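Local atomic coordinates of SnoaL-like domain-containing protein (Catenulispora acidiphila, PDB entry 4H3U), a protein that is of unknown function but has a ketosteroid isomerase-like (SnoaL-like) fold and is potentially involved in trimethylamine metabolism. Residues A[54-59]-A[134-139]; A[98-103]-A[121-126]. All blocks are in the same frame, centred on the assembly; numbering follows the deposited sequence.

Contact 1 of 2, residues A[54-59]-A[134-139]. With CD (cadmium ion), chain D.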
loop_
_atom_site.group_PDB
_atom_site.type_symbol
_atom_site.label_atom_id
_atom_site.label_comp_id
_atom_site.label_asym_id
_atom_site.label_seq_id
_atom_site.Cartn_x
_atom_site.Cartn_y
_atom_site.Cartn_z
ATOM N N GLY A 54 -17.177 9.055 -7.530
ATOM C CA GLY A 54 -16.213 8.175 -6.914
ATOM C C GLY A 54 -14.818 8.355 -7.494
ATOM O O GLY A 54 -14.662 8.652 -8.669
ATOM N N THR A 55 -13.819 8.125 -6.664
ATOM C CA THR A 55 -12.428 8.247 -7.078
ATOM C C THR A 55 -11.680 6.918 -7.000
ATOM O O THR A 55 -11.979 6.053 -6.177
ATOM C CB THR A 55 -11.691 9.294 -6.215
ATOM O OG1 THR A 55 -11.715 8.900 -4.847
ATOM C CG2 THR A 55 -12.344 10.655 -6.372
ATOM N N TYR A 56 -10.680 6.799 -7.877
ATOM C CA TYR A 56 -9.836 5.640 -7.926
ATOM C C TYR A 56 -8.399 6.162 -8.061
ATOM O O TYR A 56 -8.088 6.907 -8.995
ATOM C CB TYR A 56 -10.195 4.744 -9.158
ATOM C CG TYR A 56 -9.728 3.307 -9.057
ATOM C CD1 TYR A 56 -10.648 2.270 -8.938
ATOM C CD2 TYR A 56 -8.369 2.972 -9.034
ATOM C CE1 TYR A 56 -10.257 0.988 -8.753
ATOM C CE2 TYR A 56 -7.981 1.675 -8.800
ATOM C CZ TYR A 56 -8.946 0.675 -8.649
ATOM O OH TYR A 56 -8.587 -0.625 -8.348
ATOM N N VAL A 57 -7.513 5.775 -7.152
ATOM C CA VAL A 57 -6.111 6.152 -7.189
ATOM C C VAL A 57 -5.255 4.893 -7.124
ATOM O O VAL A 57 -5.349 4.142 -6.182
ATOM C CB VAL A 57 -5.747 7.089 -6.015
ATOM C CG1 VAL A 57 -4.264 7.432 -6.099
ATOM C CG2 VAL A 57 -6.601 8.344 -6.057
ATOM N N ASP A 58 -4.357 4.743 -8.109
ATOM C CA ASP A 58 -3.314 3.723 -8.089
ATOM C C ASP A 58 -2.037 4.440 -7.706
ATOM O O ASP A 58 -1.509 5.236 -8.484
ATOM C CB ASP A 58 -3.204 3.002 -9.425
ATOM C CG ASP A 58 -2.144 1.944 -9.442
ATOM O OD1 ASP A 58 -1.039 2.176 -8.886
ATOM O OD2 ASP A 58 -2.388 0.866 -10.056
ATOM N N HIS A 59 -1.573 4.204 -6.477
ATOM C CA HIS A 59 -0.393 4.890 -5.988
ATOM C C HIS A 59 0.908 4.358 -6.588
ATOM O O HIS A 59 1.901 5.092 -6.582
ATOM C CB HIS A 59 -0.360 4.830 -4.446
ATOM C CG HIS A 59 -1.400 5.660 -3.779
ATOM N ND1 HIS A 59 -1.298 7.021 -3.598
ATOM C CD2 HIS A 59 -2.563 5.288 -3.191
ATOM C CE1 HIS A 59 -2.368 7.447 -2.944
ATOM N NE2 HIS A 59 -3.151 6.409 -2.669
ATOM N N ASP A 134 -11.455 4.323 -3.918
ATOM C CA ASP A 134 -10.572 3.162 -3.963
ATOM C C ASP A 134 -9.135 3.715 -4.051
ATOM O O ASP A 134 -8.852 4.572 -4.903
ATOM C CB ASP A 134 -10.882 2.318 -5.210
ATOM C CG ASP A 134 -10.023 1.072 -5.380
ATOM O OD1 ASP A 134 -8.766 1.253 -5.287
ATOM O OD2 ASP A 134 -10.559 0.017 -5.697
ATOM N N GLN A 135 -8.259 3.244 -3.187
ATOM C CA GLN A 135 -6.808 3.459 -3.283
ATOM C C GLN A 135 -6.142 2.087 -3.356
ATOM O O GLN A 135 -6.341 1.256 -2.486
ATOM C CB GLN A 135 -6.297 4.153 -2.054
ATOM C CG GLN A 135 -6.854 5.531 -1.829
ATOM C CD GLN A 135 -6.306 6.089 -0.549
ATOM O OE1 GLN A 135 -5.081 6.293 -0.433
ATOM N NE2 GLN A 135 -7.150 6.221 0.452
ATOM N N ASP A 136 -5.257 1.915 -4.362
ATOM C CA ASP A 136 -4.465 0.699 -4.532
ATOM C C ASP A 136 -2.990 0.998 -4.265
ATOM O O ASP A 136 -2.460 1.976 -4.794
ATOM C CB ASP A 136 -4.561 0.093 -5.928
ATOM C CG ASP A 136 -5.937 -0.346 -6.351
ATOM O OD1 ASP A 136 -6.835 -0.508 -5.478
ATOM O OD2 ASP A 136 -6.108 -0.600 -7.573
ATOM N N TYR A 137 -2.355 0.168 -3.449
ATOM C CA TYR A 137 -0.915 0.216 -3.129
ATOM C C TYR A 137 -0.287 -1.142 -3.384
ATOM O O TYR A 137 -0.807 -2.158 -2.981
ATOM C CB TYR A 137 -0.710 0.557 -1.649
ATOM C CG TYR A 137 -1.215 1.849 -1.148
ATOM C CD1 TYR A 137 -0.327 2.939 -0.954
ATOM C CD2 TYR A 137 -2.563 2.062 -0.821
ATOM C CE1 TYR A 137 -0.771 4.127 -0.408
ATOM C CE2 TYR A 137 -2.993 3.258 -0.297
ATOM C CZ TYR A 137 -2.087 4.318 -0.124
ATOM O OH TYR A 137 -2.496 5.537 0.390
ATOM N N TYR A 138 0.915 -1.135 -4.028
ATOM C CA TYR A 138 1.654 -2.355 -4.297
ATOM C C TYR A 138 3.067 -1.971 -4.680
ATOM O O TYR A 138 3.334 -0.803 -5.022
ATOM C CB TYR A 138 1.005 -3.289 -5.331
ATOM C CG TYR A 138 0.668 -2.662 -6.663
ATOM C CD1 TYR A 138 1.534 -2.705 -7.746
ATOM C CD2 TYR A 138 -0.517 -1.950 -6.814
ATOM C CE1 TYR A 138 1.188 -2.094 -8.944
ATOM C CE2 TYR A 138 -0.872 -1.347 -8.004
ATOM C CZ TYR A 138 0.000 -1.412 -9.081
ATOM O OH TYR A 138 -0.338 -0.832 -10.287
ATOM N N SER A 139 3.981 -2.922 -4.677
ATOM C CA SER A 139 5.374 -2.633 -5.005
ATOM C C SER A 139 5.637 -2.624 -6.481
ATOM O O SER A 139 5.774 -3.688 -7.102
ATOM C CB SER A 139 6.287 -3.622 -4.309
ATOM O OG SER A 139 7.640 -3.442 -4.729
HETATM CD CD CD D . 4.165 0.881 -3.484
HETATM O O HOH W 1 -9.589 7.274 -4.104
HETATM O O HOH W 2 -4.928 -0.170 -10.085
#
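Y56 lies against D134 and reaches D136 on one face of a parallel strand pair. Its CG is anti to the backbone N (chi1 -160°), which carries the ring alongside the D134 side chain. From CB outward, CG and CD1 pass D134 CB, which makes a CH-pi contact over the ring face. CE1 and CZ then lie under the D134 carboxylate, stacked on that face with the planes 21° apart. At the tip, Y56 OH donates to D136 OD2 at 2.6 Å, on the syn side but 20° out of the carboxylate plane, which stands nearly perpendicular to the ring. A phenylalanine here would probably leave D136 OD2 without this donor and the indole N-H of W38 without its acceptor. D134 OD1 and D136 OD1 lie 2.6 Å apart. Further along, Y138 OH donates to D58 OD2 at 2.7 Å on the syn lone pair. Water 2 bridges D58 OD2 and D136 OD2.

Beside V57 and Q135, just past strand 54-58, the H59 ring makes an offset stack with Y137, centroids 4.2 Å apart, and V57 CG1 lies over its opposite face. H59 NE2 donates to Q135 OE1 at 3.0 Å, in the carbonyl plane. Y137 OH donates to the same oxygen, and E102 of the second subunit bonds NE2, so the amide is held at both ends.

The backbones form a parallel ladder from D134 N to T55 O through to H59 N to D136 O. Y138 O binds a cadmium ion at 2.4 Å, and so does Y138 O of the second subunit. W34, W38 and W74 of the helices meet Y56 and the acids. A polar cluster between sheet and helices is consistent with the pocket of the ketosteroid isomerase-like alpha+beta fold.

Contact 2 of 2, residues A[98-103]-A[121-126]; sequences HVTIEA and ATLLRT. With CD (cadmium ion), chain F.
The antiparallel beta hairpin of strands 98-109 and 116-127 brings V99 and I101 against L124 and T122. V99 and L124 form a hydrogen-bonded pair: V99 N donates to L124 O at 2.9 Å, and L124 N returns a nearly straight bond to V99 O. I101 and T122 form the next such pair. Between them T100 faces L123 in a non-hydrogen-bonded pair.

I101, V99, T122 and L124 share one face. I101 CG1 is anti to the carbonyl carbon (chi1 -54°), and CD1 reaches both L124 CD1, at 3.9 Å, and T122 CG2. V99 CB meets L124 CB at 4.1 Å. On the other face T100 CG2 touches L123 CD2 as the two side chains run alongside each other.

H98 and R125 also lie side by side there. H98 CE1 comes to the guanidinium edge, 3.4 Å from R125 NE, with the planes 77° apart. H98 NE2 binds a cadmium ion at 2.2 Å, while ND1 donates to water 3, which donates to L124 O. Both ring nitrogens are thus engaged, which fixes the turn of the imidazole.

V31 and W34 of helix 29-39 pack on the V99 and I101 face. T100 OG1 hydrogen-bonds T100 OG1 of the second subunit. Strands 82-95 and 130-138 flank the hairpin.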
loop_
_atom_site.group_PDB
_atom_site.type_symbol
_atom_site.label_atom_id
_atom_site.label_comp_id
_atom_site.label_asym_id
_atom_site.label_seq_id
_atom_site.Cartn_x
_atom_site.Cartn_y
_atom_site.Cartn_z
ATOM N N HIS A 98 -15.486 1.762 5.874
ATOM C CA HIS A 98 -14.162 1.497 5.330
ATOM C C HIS A 98 -13.944 0.025 5.185
ATOM O O HIS A 98 -14.354 -0.767 6.021
ATOM C CB HIS A 98 -13.117 2.067 6.277
ATOM C CG HIS A 98 -13.272 3.536 6.519
ATOM N ND1 HIS A 98 -12.638 4.477 5.739
ATOM C CD2 HIS A 98 -14.055 4.214 7.373
ATOM C CE1 HIS A 98 -13.002 5.679 6.123
ATOM N NE2 HIS A 98 -13.847 5.557 7.137
ATOM N N VAL A 99 -13.390 -0.387 4.068
ATOM C CA VAL A 99 -13.054 -1.774 3.813
ATOM C C VAL A 99 -11.561 -1.813 3.423
ATOM O O VAL A 99 -11.090 -1.037 2.596
ATOM C CB VAL A 99 -13.920 -2.360 2.675
ATOM C CG1 VAL A 99 -13.520 -3.776 2.356
ATOM C CG2 VAL A 99 -15.404 -2.296 3.018
ATOM N N THR A 100 -10.850 -2.747 4.035
ATOM C CA THR A 100 -9.465 -3.010 3.702
ATOM C C THR A 100 -9.365 -4.355 3.020
ATOM O O THR A 100 -9.926 -5.349 3.519
ATOM C CB THR A 100 -8.601 -2.981 4.955
ATOM O OG1 THR A 100 -8.740 -1.724 5.588
ATOM C CG2 THR A 100 -7.152 -3.298 4.633
ATOM N N ILE A 101 -8.637 -4.389 1.900
ATOM C CA ILE A 101 -8.438 -5.593 1.141
ATOM C C ILE A 101 -6.968 -5.924 1.049
ATOM O O ILE A 101 -6.177 -5.073 0.646
ATOM C CB ILE A 101 -8.984 -5.443 -0.285
ATOM C CG1 ILE A 101 -10.442 -5.003 -0.320
ATOM C CG2 ILE A 101 -8.813 -6.746 -1.066
ATOM C CD1 ILE A 101 -10.937 -4.568 -1.678
ATOM N N GLU A 102 -6.596 -7.138 1.431
ATOM C CA GLU A 102 -5.277 -7.680 1.159
ATOM C C GLU A 102 -5.495 -8.656 -0.024
ATOM O O GLU A 102 -6.255 -9.637 0.073
ATOM C CB GLU A 102 -4.696 -8.417 2.350
ATOM C CG GLU A 102 -4.419 -7.479 3.483
ATOM C CD GLU A 102 -3.722 -8.088 4.681
ATOM O OE1 GLU A 102 -2.714 -8.819 4.482
ATOM O OE2 GLU A 102 -4.129 -7.768 5.833
ATOM N N ALA A 103 -4.865 -8.369 -1.151
ATOM C CA ALA A 103 -5.030 -9.144 -2.372
ATOM C C ALA A 103 -3.714 -9.472 -2.974
ATOM O O ALA A 103 -2.659 -9.048 -2.493
ATOM C CB ALA A 103 -5.837 -8.341 -3.374
ATOM N N ALA A 121 -2.463 -3.822 -1.307
ATOM C CA ALA A 121 -3.390 -3.317 -0.256
ATOM C C ALA A 121 -4.323 -2.349 -0.956
ATOM O O ALA A 121 -3.873 -1.362 -1.556
ATOM C CB ALA A 121 -2.618 -2.647 0.884
ATOM N N THR A 122 -5.624 -2.582 -0.847
ATOM C CA THR A 122 -6.623 -1.695 -1.390
ATOM C C THR A 122 -7.544 -1.217 -0.275
ATOM O O THR A 122 -8.051 -1.991 0.543
ATOM C CB THR A 122 -7.431 -2.382 -2.500
ATOM O OG1 THR A 122 -6.554 -2.617 -3.614
ATOM C CG2 THR A 122 -8.656 -1.583 -2.938
ATOM N N LEU A 123 -7.695 0.093 -0.222
ATOM C CA LEU A 123 -8.552 0.751 0.785
ATOM C C LEU A 123 -9.774 1.270 0.067
ATOM O O LEU A 123 -9.661 2.144 -0.816
ATOM C CB LEU A 123 -7.805 1.906 1.438
ATOM C CG LEU A 123 -6.431 1.573 2.012
ATOM C CD1 LEU A 123 -5.854 2.749 2.768
ATOM C CD2 LEU A 123 -6.392 0.335 2.872
ATOM N N LEU A 124 -10.957 0.795 0.498
ATOM C CA LEU A 124 -12.196 1.299 -0.057
ATOM C C LEU A 124 -12.958 2.113 0.996
ATOM O O LEU A 124 -12.925 1.783 2.188
ATOM C CB LEU A 124 -13.136 0.156 -0.470
ATOM C CG LEU A 124 -12.631 -0.891 -1.429
ATOM C CD1 LEU A 124 -13.743 -1.887 -1.758
ATOM C CD2 LEU A 124 -12.078 -0.246 -2.696
ATOM N N ARG A 125 -13.653 3.124 0.546
ATOM C CA ARG A 125 -14.706 3.760 1.316
ATOM C C ARG A 125 -15.990 3.493 0.556
ATOM O O ARG A 125 -16.031 3.619 -0.662
ATOM C CB ARG A 125 -14.487 5.221 1.505
ATOM C CG ARG A 125 -15.459 5.833 2.489
ATOM C CD ARG A 125 -15.138 7.294 2.790
ATOM N NE ARG A 125 -13.745 7.349 3.219
ATOM C CZ ARG A 125 -12.703 7.784 2.507
ATOM N NH1 ARG A 125 -11.499 7.653 3.036
ATOM N NH2 ARG A 125 -12.836 8.349 1.304
ATOM N N THR A 126 -17.034 3.112 1.285
ATOM C CA THR A 126 -18.323 2.710 0.661
ATOM C C THR A 126 -19.491 3.510 1.230
ATOM O O THR A 126 -19.397 4.160 2.281
ATOM C CB THR A 126 -18.634 1.229 0.922
ATOM O OG1 THR A 126 -18.793 1.005 2.339
ATOM C CG2 THR A 126 -17.507 0.377 0.353
HETATM CD CD CD F . -14.934 7.070 8.348
HETATM O O HOH W 3 -11.046 3.157 3.641
HETATM O O HOH W 4 -16.278 7.515 6.496
#

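In the fold
From the N terminus the chain passes helix 29-39 and reaches strand 54-58, the first half of contact 1. It then runs through strand 63-66, helix 68-81 and strand 82-95 to strand 98-109. Contact 2 closes a beta hairpin of this strand and strand 116-127, most of the 17 residues between its segments being strand. The chain turns directly into strand 130-138, which returns beside strand 54-58 and closes the long loop of contact 1. Contact 2 therefore lies wholly within that loop. The contacts meet where strands 116-127 and 130-138 adjoin, through D136 OD1 with T122 OG1 and Y137 N with A121 O. One mixed sheet holds both, and both touch the second subunit.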